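Local coordinates for protein flap endonuclease 1 (Methanocaldococcus jannaschii, PDB 1A76) that cleaves 5'-flap structures and trims 5' ends of DNA during replication and repair, probably with the help of bound magnesium ions, at residues I215-N226 with V255-K266. Residues are numbered along the deposited sequence; the frame is centred on the assembly and turned at random.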
ATOM      1  N   ILE A 215       3.879  18.320   2.009  1.00  6.72           N
ATOM      2  CA  ILE A 215       2.800  18.025   1.068  1.00  8.48           C
ATOM      3  C   ILE A 215       2.933  18.950  -0.163  1.00 11.39           C
ATOM      4  O   ILE A 215       2.692  18.539  -1.296  1.00 11.73           O
ATOM      5  CB  ILE A 215       1.415  18.240   1.756  1.00  5.28           C
ATOM      6  CG1 ILE A 215       1.163  17.123   2.769  1.00  7.53           C
ATOM      7  CG2 ILE A 215       0.274  18.232   0.725  1.00  7.93           C
ATOM      8  CD1 ILE A 215       0.038  17.420   3.751  1.00  5.38           C
ATOM      9  N   ASP A 216       3.329  20.199   0.064  1.00 10.07           N
ATOM     10  CA  ASP A 216       3.497  21.137  -1.038  1.00  7.18           C
ATOM     11  C   ASP A 216       4.637  20.641  -1.940  1.00  5.56           C
ATOM     12  O   ASP A 216       4.500  20.608  -3.162  1.00 10.19           O
ATOM     13  CB  ASP A 216       3.797  22.541  -0.498  1.00  8.65           C
ATOM     14  CG  ASP A 216       2.538  23.285  -0.045  1.00 12.01           C
ATOM     15  OD1 ASP A 216       1.416  22.785  -0.269  1.00 13.68           O
ATOM     16  OD2 ASP A 216       2.674  24.380   0.542  1.00 12.71           O
ATOM     17  N   ILE A 217       5.756  20.238  -1.330  1.00  6.43           N
ATOM     18  CA  ILE A 217       6.900  19.718  -2.076  1.00 10.29           C
ATOM     19  C   ILE A 217       6.398  18.532  -2.909  1.00 11.78           C
ATOM     20  O   ILE A 217       6.706  18.419  -4.095  1.00 11.05           O
ATOM     21  CB  ILE A 217       8.035  19.228  -1.128  1.00 10.81           C
ATOM     22  CG1 ILE A 217       8.700  20.421  -0.444  1.00 16.94           C
ATOM     23  CG2 ILE A 217       9.087  18.453  -1.923  1.00  8.69           C
ATOM     24  CD1 ILE A 217       9.504  20.046   0.786  1.00 16.67           C
ATOM     25  N   ALA A 218       5.598  17.670  -2.283  1.00 13.80           N
ATOM     26  CA  ALA A 218       5.033  16.512  -2.960  1.00 12.10           C
ATOM     27  C   ALA A 218       4.182  16.936  -4.150  1.00 11.24           C
ATOM     28  O   ALA A 218       4.269  16.352  -5.240  1.00 10.95           O
ATOM     29  CB  ALA A 218       4.187  15.698  -1.985  1.00 12.34           C
ATOM     30  N   ILE A 219       3.344  17.949  -3.945  1.00 14.02           N
ATOM     31  CA  ILE A 219       2.488  18.422  -5.019  1.00 14.22           C
ATOM     32  C   ILE A 219       3.339  18.941  -6.182  1.00 15.90           C
ATOM     33  O   ILE A 219       3.043  18.635  -7.336  1.00 15.66           O
ATOM     34  CB  ILE A 219       1.499  19.497  -4.503  1.00 16.73           C
ATOM     35  CG1 ILE A 219       0.452  18.820  -3.594  1.00 16.27           C
ATOM     36  CG2 ILE A 219       0.788  20.175  -5.663  1.00 16.93           C
ATOM     37  CD1 ILE A 219      -0.440  19.787  -2.823  1.00 14.60           C
ATOM     38  N   PHE A 220       4.396  19.701  -5.884  1.00 14.57           N
ATOM     39  CA  PHE A 220       5.305  20.223  -6.920  1.00 13.57           C
ATOM     40  C   PHE A 220       5.902  19.080  -7.724  1.00 13.77           C
ATOM     41  O   PHE A 220       5.974  19.128  -8.955  1.00 13.09           O
ATOM     42  CB  PHE A 220       6.490  20.981  -6.300  1.00 12.99           C
ATOM     43  CG  PHE A 220       6.250  22.452  -6.105  1.00 16.53           C
ATOM     44  CD1 PHE A 220       6.102  23.300  -7.198  1.00 17.98           C
ATOM     45  CD2 PHE A 220       6.215  22.995  -4.825  1.00 12.99           C
ATOM     46  CE1 PHE A 220       5.927  24.669  -7.018  1.00 14.59           C
ATOM     47  CE2 PHE A 220       6.040  24.357  -4.635  1.00 15.11           C
ATOM     48  CZ  PHE A 220       5.896  25.198  -5.739  1.00 14.68           C
ATOM     49  N   MET A 221       6.371  18.061  -7.019  1.00 12.01           N
ATOM     50  CA  MET A 221       7.004  16.931  -7.681  1.00 13.97           C
ATOM     51  C   MET A 221       5.972  16.126  -8.441  1.00 13.65           C
ATOM     52  O   MET A 221       6.277  15.553  -9.483  1.00 16.93           O
ATOM     53  CB  MET A 221       7.722  16.061  -6.651  1.00 15.01           C
ATOM     54  CG  MET A 221       8.923  16.767  -6.007  1.00 14.13           C
ATOM     55  SD  MET A 221       9.618  15.860  -4.612  1.00 18.28           S
ATOM     56  CE  MET A 221      10.297  14.433  -5.415  1.00 17.33           C
ATOM     57  N   GLY A 222       4.751  16.103  -7.917  1.00 14.04           N
ATOM     58  CA  GLY A 222       3.668  15.377  -8.558  1.00 15.03           C
ATOM     59  C   GLY A 222       3.166  14.216  -7.724  1.00 14.92           C
ATOM     60  O   GLY A 222       3.943  13.320  -7.362  1.00 14.02           O
ATOM     61  N   THR A 223       1.878  14.232  -7.394  1.00 16.52           N
ATOM     62  CA  THR A 223       1.280  13.146  -6.610  1.00 19.04           C
ATOM     63  C   THR A 223       0.416  12.281  -7.538  1.00 21.69           C
ATOM     64  O   THR A 223       0.389  12.494  -8.750  1.00 19.23           O
ATOM     65  CB  THR A 223       0.382  13.690  -5.440  1.00 15.13           C
ATOM     66  OG1 THR A 223      -0.804  14.290  -5.970  1.00 13.25           O
ATOM     67  CG2 THR A 223       1.129  14.730  -4.612  1.00 12.87           C
ATOM     68  N   ASP A 224      -0.272  11.293  -6.977  1.00 24.00           N
ATOM     69  CA  ASP A 224      -1.142  10.445  -7.786  1.00 26.86           C
ATOM     70  C   ASP A 224      -2.299  11.321  -8.259  1.00 23.88           C
ATOM     71  O   ASP A 224      -2.976  11.011  -9.234  1.00 23.61           O
ATOM     72  CB  ASP A 224      -1.705   9.285  -6.950  1.00 31.64           C
ATOM     73  CG  ASP A 224      -0.641   8.277  -6.539  1.00 34.61           C
ATOM     74  OD1 ASP A 224       0.280   8.006  -7.334  1.00 38.31           O
ATOM     75  OD2 ASP A 224      -0.735   7.748  -5.414  1.00 38.96           O
ATOM     76  N   TYR A 225      -2.510  12.427  -7.550  1.00 22.82           N
ATOM     77  CA  TYR A 225      -3.587  13.363  -7.851  1.00 21.47           C
ATOM     78  C   TYR A 225      -3.246  14.459  -8.853  1.00 22.80           C
ATOM     79  O   TYR A 225      -4.130  15.169  -9.322  1.00 21.97           O
ATOM     80  CB  TYR A 225      -4.084  13.972  -6.545  1.00 25.17           C
ATOM     81  CG  TYR A 225      -4.512  12.906  -5.569  1.00 27.92           C
ATOM     82  CD1 TYR A 225      -5.658  12.143  -5.807  1.00 28.52           C
ATOM     83  CD2 TYR A 225      -3.751  12.618  -4.438  1.00 28.81           C
ATOM     84  CE1 TYR A 225      -6.037  11.123  -4.948  1.00 31.40           C
ATOM     85  CE2 TYR A 225      -4.122  11.592  -3.565  1.00 32.47           C
ATOM     86  CZ  TYR A 225      -5.269  10.849  -3.830  1.00 33.57           C
ATOM     87  OH  TYR A 225      -5.657   9.839  -2.975  1.00 41.09           O
ATOM     88  N   ASN A 226      -1.965  14.611  -9.166  1.00 20.66           N
ATOM     89  CA  ASN A 226      -1.544  15.603 -10.150  1.00 20.81           C
ATOM     90  C   ASN A 226      -0.255  15.093 -10.798  1.00 20.73           C
ATOM     91  O   ASN A 226       0.827  15.641 -10.600  1.00 20.28           O
ATOM     92  CB  ASN A 226      -1.368  16.992  -9.499  1.00 20.31           C
ATOM     93  CG  ASN A 226      -0.096  17.112  -8.665  1.00 20.27           C
ATOM     94  OD1 ASN A 226       0.857  17.777  -9.070  1.00 23.27           O
ATOM     95  ND2 ASN A 226      -0.085  16.484  -7.499  1.00 14.37           N
ATOM     96  N   VAL A 255      -1.479  24.636  -9.973  1.00 13.65           N
ATOM     97  CA  VAL A 255      -2.220  23.396  -9.799  1.00 11.94           C
ATOM     98  C   VAL A 255      -3.707  23.574  -9.537  1.00 12.24           C
ATOM     99  O   VAL A 255      -4.103  23.994  -8.452  1.00 11.14           O
ATOM    100  CB  VAL A 255      -1.615  22.569  -8.642  1.00 10.29           C
ATOM    101  CG1 VAL A 255      -2.464  21.345  -8.388  1.00  5.84           C
ATOM    102  CG2 VAL A 255      -0.170  22.166  -8.988  1.00  5.31           C
ATOM    103  N   GLU A 256      -4.532  23.260 -10.531  1.00 11.56           N
ATOM    104  CA  GLU A 256      -5.981  23.367 -10.356  1.00 15.84           C
ATOM    105  C   GLU A 256      -6.361  22.363  -9.279  1.00 18.80           C
ATOM    106  O   GLU A 256      -5.790  21.284  -9.223  1.00 21.27           O
ATOM    107  CB  GLU A 256      -6.704  23.010 -11.655  1.00 13.17           C
ATOM    108  CG  GLU A 256      -8.183  23.390 -11.674  1.00 11.19           C
ATOM    109  CD  GLU A 256      -8.805  23.237 -13.053  1.00 11.37           C
ATOM    110  OE1 GLU A 256      -8.289  22.425 -13.846  1.00  9.17           O
ATOM    111  OE2 GLU A 256      -9.813  23.925 -13.343  1.00 13.68           O
ATOM    112  N   TYR A 257      -7.321  22.695  -8.431  1.00 20.69           N
ATOM    113  CA  TYR A 257      -7.738  21.771  -7.363  1.00 21.53           C
ATOM    114  C   TYR A 257      -6.637  21.513  -6.336  1.00 20.45           C
ATOM    115  O   TYR A 257      -6.601  20.464  -5.684  1.00 19.64           O
ATOM    116  CB  TYR A 257      -8.228  20.435  -7.940  1.00 18.92           C
ATOM    117  CG  TYR A 257      -9.289  20.586  -9.011  1.00 17.98           C
ATOM    118  CD1 TYR A 257     -10.451  21.326  -8.774  1.00 16.54           C
ATOM    119  CD2 TYR A 257      -9.108  20.030 -10.279  1.00 20.97           C
ATOM    120  CE1 TYR A 257     -11.412  21.512  -9.784  1.00 19.00           C
ATOM    121  CE2 TYR A 257     -10.054  20.211 -11.293  1.00 20.49           C
ATOM    122  CZ  TYR A 257     -11.201  20.953 -11.039  1.00 22.02           C
ATOM    123  OH  TYR A 257     -12.138  21.137 -12.041  1.00 25.36           O
ATOM    124  N   TYR A 258      -5.747  22.491  -6.196  1.00 20.94           N
ATOM    125  CA  TYR A 258      -4.658  22.426  -5.226  1.00 18.52           C
ATOM    126  C   TYR A 258      -5.237  22.210  -3.829  1.00 18.40           C
ATOM    127  O   TYR A 258      -4.732  21.384  -3.067  1.00 16.95           O
ATOM    128  CB  TYR A 258      -3.852  23.733  -5.276  1.00 16.88           C
ATOM    129  CG  TYR A 258      -2.952  24.010  -4.092  1.00 18.29           C
ATOM    130  CD1 TYR A 258      -2.104  23.025  -3.581  1.00 15.16           C
ATOM    131  CD2 TYR A 258      -2.913  25.276  -3.516  1.00 16.52           C
ATOM    132  CE1 TYR A 258      -1.244  23.299  -2.535  1.00 11.62           C
ATOM    133  CE2 TYR A 258      -2.056  25.563  -2.469  1.00 16.37           C
ATOM    134  CZ  TYR A 258      -1.223  24.573  -1.983  1.00 12.93           C
ATOM    135  OH  TYR A 258      -0.361  24.869  -0.958  1.00  8.17           O
ATOM    136  N   ASP A 259      -6.309  22.936  -3.508  1.00 19.05           N
ATOM    137  CA  ASP A 259      -6.959  22.834  -2.196  1.00 20.78           C
ATOM    138  C   ASP A 259      -7.610  21.479  -1.993  1.00 22.84           C
ATOM    139  O   ASP A 259      -7.669  20.963  -0.876  1.00 25.15           O
ATOM    140  CB  ASP A 259      -8.031  23.908  -2.039  1.00 22.42           C
ATOM    141  CG  ASP A 259      -7.451  25.296  -1.843  1.00 26.67           C
ATOM    142  OD1 ASP A 259      -6.324  25.405  -1.320  1.00 27.63           O
ATOM    143  OD2 ASP A 259      -8.136  26.279  -2.206  1.00 32.41           O
ATOM    144  N   GLU A 260      -8.113  20.910  -3.081  1.00 19.65           N
ATOM    145  CA  GLU A 260      -8.761  19.616  -3.033  1.00 19.82           C
ATOM    146  C   GLU A 260      -7.733  18.519  -2.751  1.00 19.08           C
ATOM    147  O   GLU A 260      -7.982  17.615  -1.956  1.00 17.60           O
ATOM    148  CB  GLU A 260      -9.471  19.346  -4.368  1.00 21.37           C
ATOM    149  CG  GLU A 260     -10.775  20.133  -4.573  1.00 24.42           C
ATOM    150  CD  GLU A 260     -10.585  21.652  -4.636  1.00 28.46           C
ATOM    151  OE1 GLU A 260      -9.578  22.141  -5.203  1.00 25.30           O
ATOM    152  OE2 GLU A 260     -11.468  22.366  -4.112  1.00 26.65           O
ATOM    153  N   ILE A 261      -6.577  18.608  -3.405  1.00 16.86           N
ATOM    154  CA  ILE A 261      -5.516  17.621  -3.231  1.00 15.99           C
ATOM    155  C   ILE A 261      -5.039  17.639  -1.779  1.00 16.25           C
ATOM    156  O   ILE A 261      -4.856  16.583  -1.164  1.00 14.72           O
ATOM    157  CB  ILE A 261      -4.315  17.916  -4.176  1.00 15.59           C
ATOM    158  CG1 ILE A 261      -4.755  17.782  -5.634  1.00 15.96           C
ATOM    159  CG2 ILE A 261      -3.163  16.949  -3.897  1.00 16.84           C
ATOM    160  CD1 ILE A 261      -3.830  18.485  -6.605  1.00 14.37           C
ATOM    161  N   LYS A 262      -4.848  18.842  -1.244  1.00 15.87           N
ATOM    162  CA  LYS A 262      -4.419  19.022   0.135  1.00 17.30           C
ATOM    163  C   LYS A 262      -5.396  18.329   1.081  1.00 17.00           C
ATOM    164  O   LYS A 262      -4.990  17.628   2.007  1.00 18.29           O
ATOM    165  CB  LYS A 262      -4.355  20.516   0.479  1.00 18.31           C
ATOM    166  CG  LYS A 262      -3.131  21.231  -0.081  1.00 17.19           C
ATOM    167  CD  LYS A 262      -2.962  22.621   0.521  1.00 15.57           C
ATOM    168  CE  LYS A 262      -4.135  23.538   0.168  1.00 16.84           C
ATOM    169  NZ  LYS A 262      -3.860  24.993   0.400  1.00 18.80           N
ATOM    170  N   ARG A 263      -6.685  18.538   0.844  1.00 14.00           N
ATOM    171  CA  ARG A 263      -7.712  17.942   1.685  1.00 17.99           C
ATOM    172  C   ARG A 263      -7.678  16.415   1.651  1.00 16.44           C
ATOM    173  O   ARG A 263      -8.055  15.769   2.623  1.00 13.79           O
ATOM    174  CB  ARG A 263      -9.096  18.452   1.276  1.00 23.00           C
ATOM    175  CG  ARG A 263      -9.677  19.453   2.271  1.00 29.55           C
ATOM    176  CD  ARG A 263     -10.987  20.074   1.784  1.00 37.98           C
ATOM    177  NE  ARG A 263     -10.784  21.112   0.772  1.00 42.33           N
ATOM    178  CZ  ARG A 263     -10.509  22.384   1.040  1.00 43.98           C
ATOM    179  NH1 ARG A 263     -10.398  22.797   2.295  1.00 44.94           N
ATOM    180  NH2 ARG A 263     -10.351  23.249   0.047  1.00 44.91           N
ATOM    181  N   ILE A 264      -7.224  15.845   0.537  1.00 16.40           N
ATOM    182  CA  ILE A 264      -7.118  14.392   0.414  1.00 14.66           C
ATOM    183  C   ILE A 264      -6.118  13.864   1.449  1.00 16.29           C
ATOM    184  O   ILE A 264      -6.349  12.829   2.070  1.00 14.72           O
ATOM    185  CB  ILE A 264      -6.636  13.960  -1.005  1.00 12.16           C
ATOM    186  CG1 ILE A 264      -7.842  13.637  -1.896  1.00 10.59           C
ATOM    187  CG2 ILE A 264      -5.726  12.720  -0.900  1.00 13.24           C
ATOM    188  CD1 ILE A 264      -7.732  14.165  -3.304  1.00 14.22           C
ATOM    189  N   PHE A 265      -5.009  14.581   1.632  1.00 12.41           N
ATOM    190  CA  PHE A 265      -3.983  14.163   2.584  1.00 12.08           C
ATOM    191  C   PHE A 265      -4.289  14.550   4.023  1.00 12.58           C
ATOM    192  O   PHE A 265      -3.975  13.803   4.942  1.00 12.06           O
ATOM    193  CB  PHE A 265      -2.615  14.751   2.193  1.00  8.98           C
ATOM    194  CG  PHE A 265      -2.065  14.179   0.924  1.00 12.77           C
ATOM    195  CD1 PHE A 265      -1.541  12.880   0.897  1.00  5.76           C
ATOM    196  CD2 PHE A 265      -2.139  14.901  -0.261  1.00 11.22           C
ATOM    197  CE1 PHE A 265      -1.111  12.309  -0.297  1.00  6.25           C
ATOM    198  CE2 PHE A 265      -1.710  14.339  -1.461  1.00 10.01           C
ATOM    199  CZ  PHE A 265      -1.192  13.023  -1.478  1.00  6.97           C
ATOM    200  N   LYS A 266      -4.895  15.717   4.211  1.00 12.82           N
ATOM    201  CA  LYS A 266      -5.210  16.207   5.544  1.00 12.94           C
ATOM    202  C   LYS A 266      -6.523  15.682   6.112  1.00 14.35           C
ATOM    203  O   LYS A 266      -6.649  15.526   7.322  1.00 13.69           O
ATOM    204  CB  LYS A 266      -5.243  17.744   5.546  1.00 14.73           C
ATOM    205  CG  LYS A 266      -3.941  18.435   5.086  1.00 11.30           C
ATOM    206  CD  LYS A 266      -2.708  17.894   5.815  1.00 12.44           C
ATOM    207  CE  LYS A 266      -2.663  18.301   7.292  1.00 10.11           C
ATOM    208  NZ  LYS A 266      -2.860  19.763   7.552  1.00 14.13           N
TER
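Helix 215-221 and the turn after it pack on helix 258-266; the two short axes approach to 11.0 Å at 125° between their directions. The turn brings Tyr225 onto the second helix. Ile264 CD1 lies over one face of its ring in a CH-pi contact. The ring edge points at the face of Phe265 in an offset edge-to-face pair, planes at 80°. An ST turn, in which Tyr225 N donates to Thr223 OG1 at 3.0 Å, helps shape the turn. With an alanine in place of Tyr225, Ile264 CD1 would probably lose the face it lies over, Phe265 the ring edge, and Glu152 a weak hydrogen bond. The turn also carries Asp224, a manganese ligand. Ile261 joins both halves: CG1 is 4.0 Å from Tyr225 CB, CG2 4.1 Å from Ile219 CD1. Ile219 CD1 also reaches the Tyr258 ring edge, 3.6 Å from CE1. Tyr258 CG is anti to the backbone N (chi1 163°), which swings the phenol across to Asp216. Tyr258 OH donates to Asp216 OD1 at 2.8 Å, from above the carboxylate plane. Asp216 OD2 bridges to Lys248 of helix 247-254. Phe220 packs on helices 235-244 and 247-254, consistent with the H3TH region of FEN1 nucleases.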